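Local coordinates for protein endoglucanase (Uncultured bacterium, PDB 3X17) that probably hydrolyses internal beta-1,4-glucosidic bonds of cellulose as a family 9 endoglucanase, at residues H150-V155 and Y180-T185; A302-A307 and V345-V350; L382-Y387 and Q404-G409. All coordinates share one frame; numbering follows the deposited sequence.

Contact 1: H150-V155 and Y180-T185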
loop_
_atom_site.group_PDB
_atom_site.type_symbol
_atom_site.label_atom_id
_atom_site.label_comp_id
_atom_site.label_asym_id
_atom_site.label_seq_id
_atom_site.Cartn_x
_atom_site.Cartn_y
_atom_site.Cartn_z
ATOM N N HIS A 150 4.682 -11.595 -23.511
ATOM C CA HIS A 150 4.409 -10.843 -24.725
ATOM C C HIS A 150 3.162 -11.312 -25.483
ATOM O O HIS A 150 2.723 -10.640 -26.427
ATOM C CB HIS A 150 5.616 -10.847 -25.660
ATOM C CG HIS A 150 5.533 -9.812 -26.739
ATOM N ND1 HIS A 150 5.124 -10.107 -28.024
ATOM C CD2 HIS A 150 5.694 -8.469 -26.697
ATOM C CE1 HIS A 150 5.136 -9.003 -28.751
ATOM N NE2 HIS A 150 5.471 -7.994 -27.967
ATOM N N GLU A 151 2.595 -12.456 -25.090
ATOM C CA GLU A 151 1.353 -12.921 -25.739
ATOM C C GLU A 151 0.061 -12.573 -24.994
ATOM O O GLU A 151 -0.992 -13.150 -25.276
ATOM C CB GLU A 151 1.428 -14.429 -26.063
ATOM C CG GLU A 151 2.578 -14.826 -27.000
ATOM C CD GLU A 151 2.599 -13.984 -28.280
ATOM O OE1 GLU A 151 1.538 -13.889 -28.934
ATOM O OE2 GLU A 151 3.662 -13.403 -28.615
ATOM N N ASP A 152 0.123 -11.645 -24.039
ATOM C CA ASP A 152 -1.062 -11.309 -23.210
ATOM C C ASP A 152 -2.049 -10.537 -24.088
ATOM O O ASP A 152 -1.676 -9.495 -24.621
ATOM C CB ASP A 152 -0.655 -10.384 -22.037
ATOM C CG ASP A 152 0.095 -11.106 -20.913
ATOM O OD1 ASP A 152 0.215 -12.353 -20.943
ATOM O OD2 ASP A 152 0.580 -10.414 -19.976
ATOM N N GLY A 153 -3.304 -10.971 -24.232
ATOM C CA GLY A 153 -3.778 -12.317 -23.949
ATOM C C GLY A 153 -5.040 -12.606 -24.756
ATOM O O GLY A 153 -5.452 -11.817 -25.605
ATOM N N TYR A 154 -5.642 -13.757 -24.518
ATOM C CA TYR A 154 -6.736 -14.246 -25.361
ATOM C C TYR A 154 -8.042 -14.148 -24.586
ATOM O O TYR A 154 -8.102 -14.541 -23.419
ATOM C CB TYR A 154 -6.467 -15.717 -25.749
ATOM C CG TYR A 154 -5.277 -15.855 -26.669
ATOM C CD1 TYR A 154 -3.978 -15.876 -26.159
ATOM C CD2 TYR A 154 -5.433 -15.745 -28.055
ATOM C CE1 TYR A 154 -2.878 -15.979 -27.002
ATOM C CE2 TYR A 154 -4.343 -15.826 -28.902
ATOM C CZ TYR A 154 -3.069 -15.913 -28.378
ATOM O OH TYR A 154 -1.988 -15.932 -29.236
ATOM N N VAL A 155 -9.091 -13.685 -25.244
ATOM C CA VAL A 155 -10.385 -13.508 -24.584
ATOM C C VAL A 155 -10.940 -14.839 -24.111
ATOM O O VAL A 155 -11.075 -15.759 -24.915
ATOM C CB VAL A 155 -11.407 -12.876 -25.535
ATOM C CG1 VAL A 155 -12.750 -12.761 -24.846
ATOM C CG2 VAL A 155 -10.912 -11.502 -26.003
ATOM N N TYR A 180 2.267 -13.592 -11.415
ATOM C CA TYR A 180 2.438 -12.765 -12.609
ATOM C C TYR A 180 1.105 -12.369 -13.213
ATOM O O TYR A 180 1.060 -11.702 -14.259
ATOM C CB TYR A 180 3.293 -13.488 -13.670
ATOM C CG TYR A 180 4.688 -13.853 -13.192
ATOM C CD1 TYR A 180 5.489 -12.917 -12.535
ATOM C CD2 TYR A 180 5.220 -15.118 -13.425
ATOM C CE1 TYR A 180 6.766 -13.241 -12.091
ATOM C CE2 TYR A 180 6.520 -15.429 -13.025
ATOM C CZ TYR A 180 7.279 -14.499 -12.352
ATOM O OH TYR A 180 8.563 -14.822 -11.910
ATOM N N GLY A 181 0.020 -12.697 -12.519
ATOM C CA GLY A 181 -1.299 -12.213 -12.911
ATOM C C GLY A 181 -1.387 -10.695 -12.877
ATOM O O GLY A 181 -0.621 -10.030 -12.193
ATOM N N LYS A 182 -2.239 -10.137 -13.726
ATOM C CA LYS A 182 -2.436 -8.696 -13.768
ATOM C C LYS A 182 -3.926 -8.455 -13.578
ATOM O O LYS A 182 -4.751 -9.155 -14.139
ATOM C CB LYS A 182 -1.981 -8.144 -15.110
ATOM C CG LYS A 182 -0.528 -8.567 -15.485
ATOM C CD LYS A 182 -0.018 -7.846 -16.726
ATOM C CE LYS A 182 -0.860 -8.151 -17.959
ATOM N NZ LYS A 182 -0.113 -7.769 -19.231
ATOM N N TYR A 183 -4.272 -7.596 -12.643
ATOM C CA TYR A 183 -5.649 -7.592 -12.156
ATOM C C TYR A 183 -6.116 -6.164 -12.127
ATOM O O TYR A 183 -5.463 -5.318 -11.533
ATOM C CB TYR A 183 -5.692 -8.130 -10.736
ATOM C CG TYR A 183 -5.158 -9.513 -10.561
ATOM C CD1 TYR A 183 -3.809 -9.709 -10.296
ATOM C CD2 TYR A 183 -6.026 -10.606 -10.463
ATOM C CE1 TYR A 183 -3.320 -10.945 -9.991
ATOM C CE2 TYR A 183 -5.546 -11.867 -10.131
ATOM C CZ TYR A 183 -4.195 -12.041 -9.946
ATOM O OH TYR A 183 -3.692 -13.292 -9.655
ATOM N N VAL A 184 -7.228 -5.877 -12.784
ATOM C CA VAL A 184 -7.675 -4.498 -12.873
ATOM C C VAL A 184 -8.060 -3.912 -11.494
ATOM O O VAL A 184 -7.935 -2.694 -11.259
ATOM C CB VAL A 184 -8.850 -4.347 -13.837
ATOM C CG1 VAL A 184 -9.552 -3.001 -13.578
ATOM C CG2 VAL A 184 -8.352 -4.382 -15.276
ATOM N N THR A 185 -8.451 -4.786 -10.572
ATOM C CA THR A 185 -9.117 -4.358 -9.352
ATOM C C THR A 185 -8.080 -3.742 -8.406
ATOM O O THR A 185 -8.319 -2.702 -7.801
ATOM C CB THR A 185 -9.873 -5.558 -8.686
ATOM O OG1 THR A 185 -10.767 -6.156 -9.652
ATOM C CG2 THR A 185 -10.682 -5.096 -7.469
#
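A single buried salt bridge between D152 and K182 joins 150-155 to 180-185, whose backbones stay well apart: the closest CA atoms, those of D152 and K182, are 9.9 Å from each other. Along the second segment, Y180 is linked to D152 indirectly: its carbonyl accepts a hydrogen bond from R265, an arginine that also forms a salt bridge with D152 OD1. G181 then leads into the short strand 182-183, where K182 reaches out to meet the aspartate coming from the opposite direction. The lysine chain leaves with CG beside the backbone N and bends once, at chi3 (-61°), which brings K182 NZ to 2.8 Å from D152 OD2. The bond uses the anti lone pair of that oxygen, the one turned away from OD1, while CE of K182 lies 3.4 Å from the same D152 OD2. NZ is gripped further by the carbonyls of G172 and A170, so the buried ammonium group has three acceptors, and each carboxylate oxygen has its own cationic partner. A methionine in place of K182 would probably leave D152 OD2 and the carbonyls of A170 and G172 without their shared donor. Beyond the lysine, Y183 at the N-cap position turns the chain into helix 184-200. K182, on the edge strand 182-183, thus reaches the loop that leads into the other edge strand, 154-155, of a four-stranded mixed sheet. The D152 side chain also lies about 5 Å from the bound zinc ion and touches its ligand C132, making the bridge a second-shell feature of the zinc site in the family 9 catalytic domain.

Contact 2: A302-A307 and V345-V350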
loop_
_atom_site.group_PDB
_atom_site.type_symbol
_atom_site.label_atom_id
_atom_site.label_comp_id
_atom_site.label_asym_id
_atom_site.label_seq_id
_atom_site.Cartn_x
_atom_site.Cartn_y
_atom_site.Cartn_z
ATOM N N ALA A 302 -11.106 10.639 -21.906
ATOM C CA ALA A 302 -12.042 10.022 -22.865
ATOM C C ALA A 302 -12.413 8.623 -22.417
ATOM O O ALA A 302 -13.589 8.237 -22.439
ATOM C CB ALA A 302 -11.454 10.005 -24.291
ATOM N N ALA A 303 -11.404 7.874 -21.977
ATOM C CA ALA A 303 -11.612 6.527 -21.499
ATOM C C ALA A 303 -12.563 6.521 -20.300
ATOM O O ALA A 303 -13.481 5.698 -20.228
ATOM C CB ALA A 303 -10.282 5.910 -21.117
ATOM N N ALA A 304 -12.316 7.407 -19.338
ATOM C CA ALA A 304 -13.163 7.471 -18.131
ATOM C C ALA A 304 -14.612 7.760 -18.516
ATOM O O ALA A 304 -15.548 7.184 -17.947
ATOM C CB ALA A 304 -12.652 8.542 -17.114
ATOM N N GLU A 305 -14.786 8.649 -19.483
ATOM C CA GLU A 305 -16.117 9.070 -19.932
ATOM C C GLU A 305 -16.876 7.942 -20.625
ATOM O O GLU A 305 -18.097 7.829 -20.484
ATOM C CB GLU A 305 -16.021 10.297 -20.857
ATOM C CG GLU A 305 -15.631 11.578 -20.121
ATOM C CD GLU A 305 -15.353 12.773 -21.054
ATOM O OE1 GLU A 305 -14.863 12.569 -22.185
ATOM O OE2 GLU A 305 -15.544 13.925 -20.615
ATOM N N GLN A 306 -16.153 7.097 -21.354
ATOM C CA GLN A 306 -16.770 6.009 -22.109
ATOM C C GLN A 306 -17.170 4.892 -21.135
ATOM O O GLN A 306 -18.263 4.354 -21.208
ATOM C CB GLN A 306 -15.771 5.505 -23.172
ATOM C CG GLN A 306 -16.255 4.364 -24.068
ATOM C CD GLN A 306 -17.568 4.689 -24.768
ATOM O OE1 GLN A 306 -17.714 5.751 -25.382
ATOM N NE2 GLN A 306 -18.560 3.806 -24.614
ATOM N N ALA A 307 -16.287 4.592 -20.193
ATOM C CA ALA A 307 -16.597 3.719 -19.080
ATOM C C ALA A 307 -17.832 4.152 -18.284
ATOM O O ALA A 307 -18.648 3.326 -17.896
ATOM C CB ALA A 307 -15.397 3.613 -18.162
ATOM N N VAL A 345 -17.404 11.023 -8.412
ATOM C CA VAL A 345 -16.650 12.141 -7.825
ATOM C C VAL A 345 -15.530 12.594 -8.749
ATOM O O VAL A 345 -15.459 13.768 -9.099
ATOM C CB VAL A 345 -16.068 11.765 -6.429
ATOM C CG1 VAL A 345 -15.080 12.830 -5.945
ATOM C CG2 VAL A 345 -17.213 11.602 -5.418
ATOM N N GLU A 346 -14.653 11.667 -9.146
ATOM C CA GLU A 346 -13.462 12.033 -9.943
ATOM C C GLU A 346 -13.833 12.641 -11.310
ATOM O O GLU A 346 -13.226 13.611 -11.766
ATOM C CB GLU A 346 -12.535 10.832 -10.127
ATOM C CG GLU A 346 -12.132 10.167 -8.815
ATOM C CD GLU A 346 -11.401 11.111 -7.847
ATOM O OE1 GLU A 346 -11.074 12.262 -8.224
ATOM O OE2 GLU A 346 -11.072 10.667 -6.730
ATOM N N LEU A 347 -14.857 12.091 -11.943
ATOM C CA LEU A 347 -15.334 12.650 -13.195
ATOM C C LEU A 347 -15.947 14.040 -12.985
ATOM O O LEU A 347 -15.738 14.937 -13.801
ATOM C CB LEU A 347 -16.337 11.699 -13.872
ATOM C CG LEU A 347 -15.631 10.610 -14.710
ATOM C CD1 LEU A 347 -16.528 9.393 -14.948
ATOM C CD2 LEU A 347 -15.169 11.221 -16.027
ATOM N N TRP A 348 -16.772 14.173 -11.945
ATOM C CA TRP A 348 -17.309 15.477 -11.543
ATOM C C TRP A 348 -16.205 16.511 -11.321
ATOM O O TRP A 348 -16.325 17.662 -11.759
ATOM C CB TRP A 348 -18.167 15.364 -10.277
ATOM C CG TRP A 348 -18.698 16.709 -9.847
ATOM C CD1 TRP A 348 -19.453 17.577 -10.608
ATOM C CD2 TRP A 348 -18.409 17.399 -8.631
ATOM N NE1 TRP A 348 -19.680 18.740 -9.919
ATOM C CE2 TRP A 348 -19.040 18.669 -8.709
ATOM C CE3 TRP A 348 -17.735 17.052 -7.459
ATOM C CZ2 TRP A 348 -19.010 19.582 -7.664
ATOM C CZ3 TRP A 348 -17.689 17.973 -6.424
ATOM C CH2 TRP A 348 -18.321 19.220 -6.533
ATOM N N VAL A 349 -15.130 16.090 -10.650
ATOM C CA VAL A 349 -14.061 17.005 -10.239
ATOM C C VAL A 349 -13.344 17.558 -11.448
ATOM O O VAL A 349 -13.046 18.755 -11.484
ATOM C CB VAL A 349 -13.008 16.336 -9.306
ATOM C CG1 VAL A 349 -11.754 17.201 -9.217
ATOM C CG2 VAL A 349 -13.576 16.091 -7.923
ATOM N N VAL A 350 -13.046 16.710 -12.437
ATOM C CA VAL A 350 -12.292 17.176 -13.631
ATOM C C VAL A 350 -13.159 17.815 -14.744
ATOM O O VAL A 350 -12.672 18.656 -15.515
ATOM C CB VAL A 350 -11.380 16.044 -14.214
ATOM C CG1 VAL A 350 -12.206 14.884 -14.781
ATOM C CG2 VAL A 350 -10.358 16.594 -15.238
#
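A304 and L347 mark the closest backbone approach between the helical segments 302-307 and 345-350, their CA atoms standing 7.5 Å apart, and the small alanine methyl meets the longer leucine. Both side chains are directed toward the opposing helix. L347 carries CG beside its backbone N (chi1 -84°), and its two methyl groups divide the work. CD2 rests against the methyl of A304, with A304 CB 3.8 Å from L347 CD2. E305 crosses L347 at a slant, E305 CG coming to 4.1 Å from L347 CD2, while L347 CD1 comes to 3.9 Å from the carbonyl oxygen of A304. The glutamate chain is extended beyond CG and carries its carboxylate past the leucine to a salt bridge with R353, so that its CG serves the packing and its charge is answered by another residue. W308 of helix 294-312 and Y356 of helix 354-366 also touch L347, enclosing the leucine between helices. Apart from the A304 carbonyl oxygen beside L347 CD1, the touching atoms are carbons, and the two segments share neither a hydrogen bond nor an ion pair; the cohesion of the contact probably rests on van der Waals packing and burial of apolar surface.

Contact 3: L382-Y387 and Q404-G409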
loop_
_atom_site.group_PDB
_atom_site.type_symbol
_atom_site.label_atom_id
_atom_site.label_comp_id
_atom_site.label_asym_id
_atom_site.label_seq_id
_atom_site.Cartn_x
_atom_site.Cartn_y
_atom_site.Cartn_z
ATOM N N LEU A 382 -11.196 7.882 -1.199
ATOM C CA LEU A 382 -10.585 8.807 -2.154
ATOM C C LEU A 382 -11.640 9.744 -2.755
ATOM O O LEU A 382 -11.373 10.900 -3.090
ATOM C CB LEU A 382 -9.886 8.037 -3.273
ATOM C CG LEU A 382 -8.690 7.132 -2.919
ATOM C CD1 LEU A 382 -8.218 6.300 -4.134
ATOM C CD2 LEU A 382 -7.502 7.912 -2.346
ATOM N N GLY A 383 -12.858 9.247 -2.874
ATOM C CA GLY A 383 -13.918 10.079 -3.408
ATOM C C GLY A 383 -14.334 11.097 -2.359
ATOM O O GLY A 383 -14.493 12.278 -2.660
ATOM N N TYR A 384 -14.540 10.628 -1.130
ATOM C CA TYR A 384 -14.827 11.536 -0.014
ATOM C C TYR A 384 -13.825 12.680 -0.009
ATOM O O TYR A 384 -14.206 13.844 -0.004
ATOM C CB TYR A 384 -14.717 10.790 1.316
ATOM C CG TYR A 384 -15.981 10.099 1.740
ATOM C CD1 TYR A 384 -16.334 8.851 1.224
ATOM C CD2 TYR A 384 -16.770 10.641 2.747
ATOM C CE1 TYR A 384 -17.498 8.188 1.664
ATOM C CE2 TYR A 384 -17.894 9.986 3.202
ATOM C CZ TYR A 384 -18.272 8.782 2.649
ATOM O OH TYR A 384 -19.396 8.159 3.149
ATOM N N PHE A 385 -12.540 12.335 -0.059
ATOM C CA PHE A 385 -11.476 13.316 0.110
ATOM C C PHE A 385 -11.415 14.263 -1.074
ATOM O O PHE A 385 -11.180 15.452 -0.899
ATOM C CB PHE A 385 -10.122 12.628 0.312
ATOM C CG PHE A 385 -9.018 13.562 0.775
ATOM C CD1 PHE A 385 -8.979 14.024 2.104
ATOM C CD2 PHE A 385 -8.053 14.008 -0.117
ATOM C CE1 PHE A 385 -8.008 14.931 2.512
ATOM C CE2 PHE A 385 -7.044 14.864 0.300
ATOM C CZ PHE A 385 -7.017 15.324 1.629
ATOM N N ASP A 386 -11.578 13.728 -2.286
ATOM C CA ASP A 386 -11.375 14.521 -3.500
ATOM C C ASP A 386 -12.558 15.455 -3.728
ATOM O O ASP A 386 -12.389 16.608 -4.128
ATOM C CB ASP A 386 -11.175 13.625 -4.725
ATOM C CG ASP A 386 -9.746 13.134 -4.849
ATOM O OD1 ASP A 386 -8.904 13.567 -4.020
ATOM O OD2 ASP A 386 -9.475 12.263 -5.708
ATOM N N TYR A 387 -13.755 14.968 -3.437
ATOM C CA TYR A 387 -14.921 15.835 -3.384
ATOM C C TYR A 387 -14.757 17.058 -2.434
ATOM O O TYR A 387 -14.892 18.204 -2.864
ATOM C CB TYR A 387 -16.151 15.039 -2.968
ATOM C CG TYR A 387 -17.445 15.837 -3.090
ATOM C CD1 TYR A 387 -17.700 16.926 -2.247
ATOM C CD2 TYR A 387 -18.436 15.451 -3.988
ATOM C CE1 TYR A 387 -18.897 17.633 -2.321
ATOM C CE2 TYR A 387 -19.644 16.140 -4.066
ATOM C CZ TYR A 387 -19.861 17.249 -3.250
ATOM O OH TYR A 387 -21.057 17.947 -3.359
ATOM N N GLN A 404 -17.399 15.358 7.940
ATOM C CA GLN A 404 -17.685 14.662 9.197
ATOM C C GLN A 404 -17.271 13.167 9.174
ATOM O O GLN A 404 -16.705 12.656 10.145
ATOM C CB GLN A 404 -19.184 14.802 9.517
ATOM C CG GLN A 404 -19.700 13.788 10.537
ATOM C CD GLN A 404 -20.719 12.804 9.967
ATOM O OE1 GLN A 404 -21.105 11.841 10.645
ATOM N NE2 GLN A 404 -21.168 13.040 8.725
ATOM N N ARG A 405 -17.573 12.461 8.081
ATOM C CA ARG A 405 -17.120 11.082 7.939
ATOM C C ARG A 405 -15.600 10.951 7.887
ATOM O O ARG A 405 -15.025 10.067 8.528
ATOM C CB ARG A 405 -17.799 10.403 6.753
ATOM C CG ARG A 405 -19.307 10.511 6.828
ATOM C CD ARG A 405 -19.996 9.215 6.507
ATOM N NE ARG A 405 -21.074 8.928 7.447
ATOM C CZ ARG A 405 -22.326 9.386 7.358
ATOM N NH1 ARG A 405 -22.696 10.219 6.376
ATOM N NH2 ARG A 405 -23.218 9.016 8.274
ATOM N N ILE A 406 -14.936 11.900 7.236
ATOM C CA ILE A 406 -13.477 11.870 7.181
ATOM C C ILE A 406 -12.867 12.011 8.580
ATOM O O ILE A 406 -11.946 11.265 8.951
ATOM C CB ILE A 406 -12.928 12.945 6.226
ATOM C CG1 ILE A 406 -13.289 12.593 4.784
ATOM C CG2 ILE A 406 -11.407 13.077 6.373
ATOM C CD1 ILE A 406 -12.948 13.675 3.755
ATOM N N LEU A 407 -13.420 12.925 9.383
ATOM C CA LEU A 407 -12.873 13.168 10.722
ATOM C C LEU A 407 -13.212 12.048 11.700
ATOM O O LEU A 407 -12.386 11.666 12.546
ATOM C CB LEU A 407 -13.312 14.534 11.270
ATOM C CG LEU A 407 -12.958 15.747 10.378
ATOM C CD1 LEU A 407 -13.681 16.990 10.924
ATOM C CD2 LEU A 407 -11.436 16.007 10.321
ATOM N N GLU A 408 -14.414 11.503 11.557
ATOM C CA GLU A 408 -14.822 10.331 12.329
ATOM C C GLU A 408 -13.944 9.088 12.007
ATOM O O GLU A 408 -13.489 8.394 12.917
ATOM C CB GLU A 408 -16.338 10.056 12.141
ATOM C CG GLU A 408 -16.870 8.826 12.863
ATOM C CD GLU A 408 -16.601 8.832 14.384
ATOM O OE1 GLU A 408 -16.426 9.933 14.965
ATOM O OE2 GLU A 408 -16.564 7.732 14.995
ATOM N N GLY A 409 -13.630 8.871 10.729
ATOM C CA GLY A 409 -12.774 7.748 10.328
ATOM C C GLY A 409 -11.399 7.799 10.980
ATOM O O GLY A 409 -10.942 6.840 11.625
#
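The terminal methyl of I406 settles against the backbone of the neighbouring helix, I406 CD1 lying 3.9 Å from F385 CA. The nearest CA atoms of segments 382-387 and 404-409 are those of Y384 and I406, 7.3 Å apart, although the axes of these short segments are 10.3 Å apart and cross at -126°. This I406 side is the enclosed part. Its CG1 sits beside the backbone N (chi1 -69°), and from there the chain extends to CD1, which also touches the carbonyl oxygen of Y384 and approaches the F385 ring obliquely. F385 itself stacks on F448 of helix 435-452, and L452 of that helix touches I406, so this half of the contact runs on into the buried interior. The other half, formed by R405, is partly open to solvent, though its contacts are just as close. Here the arginine's aliphatic stem passes slantwise across the tyrosine near CE2, R405 CB being 3.6 Å from Y384 CE2, and R405 CD lies equally near Y384 OH. The guanidinium plane is turned 81° from the ring and plays no part in gripping it. What fixes the end of Y384 is instead a hydrogen bond from its hydroxyl group to the carbonyl of P369, while Y371 meets the ring edge-to-face. With only a short connection between them, the two splayed helices are consistent with the consecutive, roughly antiparallel helices of the (alpha/alpha)6 barrel of family 9 glycoside hydrolases.

All three contacts belong to the family 9 catalytic domain and follow one another in series along the chain. Contact 1 ties strand 182-183 to the loop before strand 154-155, beside the zinc site; contacts 2 and 3 pair helices of the barrel. Contact 1 touches neither of the others: its centre is 24 Å from that of contact 2 and 33 Å from that of contact 3, and the nearest atoms are about 10 Å away in both cases. Contacts 2 and 3, 20 Å apart between centres, do meet: helix 337-351 packs on helix 381-390, with V345 against G383 and W348 against Y387. Neighbouring helix pairs thus continue into one another.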